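Periplasmic protein-probably involved in high-affinity Fe2+ transport (Escherichia coli F11, PDB 5I0Y) binds copper in the periplasm and probably takes part in high-affinity ferrous iron transport, for which its copper site is required. Local coordinates at residues M34-P37 against A38-D42. The protein carries 1 engineered substitution. Numbering follows the deposited sequence.
Sequences MGLP and AAKAD
With chi1 of Leu36 at -173°, its CG lies anti to the backbone N and brings its two methyl groups to the turn that follows. The chain of Lys40 starts with CG anti to the carbonyl carbon, then bends at chi3 (-63°), which lays its CE against the ring of Pro37. There the two side chains run alongside each other and point the same way, with Lys40 CE 3.5 Å from Pro37 CD, tighter than usual for two carbons, and 3.7 Å from Pro37 CG. The branches of Leu36 divide the other contacts: CD1 approaches Lys40 CB at 4.0 Å, while CD2 packs on Ala41 CB at 3.8 Å and lies 3.7 Å from Lys40 O. Residues 38-40 form a single 3-10 turn within the long connection from strand 17-24 to strand 43-51 of the beta sandwich. Lys40 N donates to Pro37 O at 2.9 Å, and Ala41 N repeats the same i to i+3 spacing on Ala38 O at 3.1 Å. Just before the turn, Leu36 O accepts a bond from Asn101 ND2 of strand 95-102; just after it, Asp42 OD2 accepts a hydrogen bond from the backbone N of Met104. Ala38 CB packs on Pro26 and Asp28 of the same connection, and its side chain sits about 11 Å from a bound copper ion.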
ATOM      1  N   MET B  34       9.209 -17.781  -4.989  1.00 30.84           N
ATOM      2  CA  MET B  34       8.415 -16.954  -5.900  1.00 29.08           C
ATOM      3  C   MET B  34       9.282 -15.833  -6.468  1.00 27.53           C
ATOM      4  O   MET B  34      10.142 -15.295  -5.767  1.00 27.72           O
ATOM      5  CB  MET B  34       7.190 -16.380  -5.175  1.00 29.23           C
ATOM      6  CG  MET B  34       6.232 -15.591  -6.061  1.00 30.59           C
ATOM      7  SD  MET B  34       4.827 -14.897  -5.162  1.00 31.93           S
ATOM      8  CE  MET B  34       3.901 -16.373  -4.747  1.00 32.44           C
ATOM      9  N   GLY B  35       9.051 -15.474  -7.730  1.00 27.08           N
ATOM     10  CA  GLY B  35       9.861 -14.444  -8.401  1.00 24.54           C
ATOM     11  C   GLY B  35      11.238 -14.969  -8.746  1.00 23.36           C
ATOM     12  O   GLY B  35      11.542 -16.135  -8.495  1.00 23.99           O
ATOM     13  N   LEU B  36      12.087 -14.121  -9.324  1.00 20.72           N
ATOM     14  CA  LEU B  36      13.439 -14.550  -9.689  1.00 19.41           C
ATOM     15  C   LEU B  36      14.319 -14.683  -8.444  1.00 19.01           C
ATOM     16  O   LEU B  36      14.468 -13.732  -7.688  1.00 17.43           O
ATOM     17  CB  LEU B  36      14.052 -13.570 -10.695  1.00 18.31           C
ATOM     18  CG  LEU B  36      15.398 -13.932 -11.336  1.00 18.41           C
ATOM     19  CD1 LEU B  36      15.307 -15.140 -12.269  1.00 17.81           C
ATOM     20  CD2 LEU B  36      15.926 -12.726 -12.101  1.00 18.39           C
ATOM     21  N   PRO B  37      14.900 -15.876  -8.214  1.00 18.27           N
ATOM     22  CA  PRO B  37      15.744 -16.006  -7.026  1.00 17.90           C
ATOM     23  C   PRO B  37      16.962 -15.091  -7.077  1.00 17.18           C
ATOM     24  O   PRO B  37      17.507 -14.842  -8.160  1.00 16.87           O
ATOM     25  CB  PRO B  37      16.182 -17.479  -7.046  1.00 18.62           C
ATOM     26  CG  PRO B  37      15.240 -18.164  -7.973  1.00 19.67           C
ATOM     27  CD  PRO B  37      14.783 -17.141  -8.965  1.00 18.97           C
ATOM     28  N   ALA B  38      17.380 -14.600  -5.919  1.00 15.90           N
ATOM     29  CA  ALA B  38      18.518 -13.691  -5.817  1.00 16.70           C
ATOM     30  C   ALA B  38      19.767 -14.210  -6.522  1.00 18.35           C
ATOM     31  O   ALA B  38      20.485 -13.448  -7.168  1.00 18.79           O
ATOM     32  CB  ALA B  38      18.831 -13.394  -4.362  1.00 16.77           C
ATOM     33  N   ALA B  39      20.022 -15.509  -6.400  1.00 18.69           N
ATOM     34  CA  ALA B  39      21.232 -16.093  -6.978  1.00 20.22           C
ATOM     35  C   ALA B  39      21.229 -16.045  -8.500  1.00 20.86           C
ATOM     36  O   ALA B  39      22.296 -16.134  -9.118  1.00 22.16           O
ATOM     37  CB  ALA B  39      21.428 -17.523  -6.483  1.00 21.04           C
ATOM     38  N   LYS B  40      20.039 -15.901  -9.087  1.00 20.48           N
ATOM     39  CA  LYS B  40      19.861 -15.836 -10.543  1.00 21.11           C
ATOM     40  C   LYS B  40      19.591 -14.428 -11.077  1.00 19.63           C
ATOM     41  O   LYS B  40      19.258 -14.257 -12.264  1.00 20.93           O
ATOM     42  CB  LYS B  40      18.727 -16.757 -10.986  1.00 23.25           C
ATOM     43  CG  LYS B  40      19.014 -18.246 -10.814  1.00 25.44           C
ATOM     44  CD  LYS B  40      18.093 -19.094 -11.681  1.00 27.21           C
ATOM     45  CE  LYS B  40      16.635 -18.929 -11.272  1.00 27.87           C
ATOM     46  NZ  LYS B  40      15.649 -19.565 -12.186  1.00 29.46           N
ATOM     47  N   ALA B  41      19.730 -13.442 -10.200  1.00 18.04           N
ATOM     48  CA  ALA B  41      19.471 -12.042 -10.525  1.00 16.20           C
ATOM     49  C   ALA B  41      20.751 -11.222 -10.414  1.00 15.77           C
ATOM     50  O   ALA B  41      21.730 -11.640  -9.779  1.00 15.38           O
ATOM     51  CB  ALA B  41      18.418 -11.474  -9.572  1.00 16.60           C
ATOM     52  N   ASP B  42      20.739 -10.039 -11.032  1.00 14.26           N
ATOM     53  CA  ASP B  42      21.842  -9.092 -10.930  1.00 14.61           C
ATOM     54  C   ASP B  42      21.504  -7.929 -10.007  1.00 13.21           C
ATOM     55  O   ASP B  42      22.358  -7.422  -9.297  1.00 12.82           O
ATOM     56  CB  ASP B  42      22.201  -8.561 -12.321  1.00 15.33           C
ATOM     57  CG  ASP B  42      22.768  -9.647 -13.225  1.00 15.77           C
ATOM     58  OD1 ASP B  42      23.663 -10.404 -12.763  1.00 18.24           O
ATOM     59  OD2 ASP B  42      22.321  -9.746 -14.383  1.00 16.44           O
TER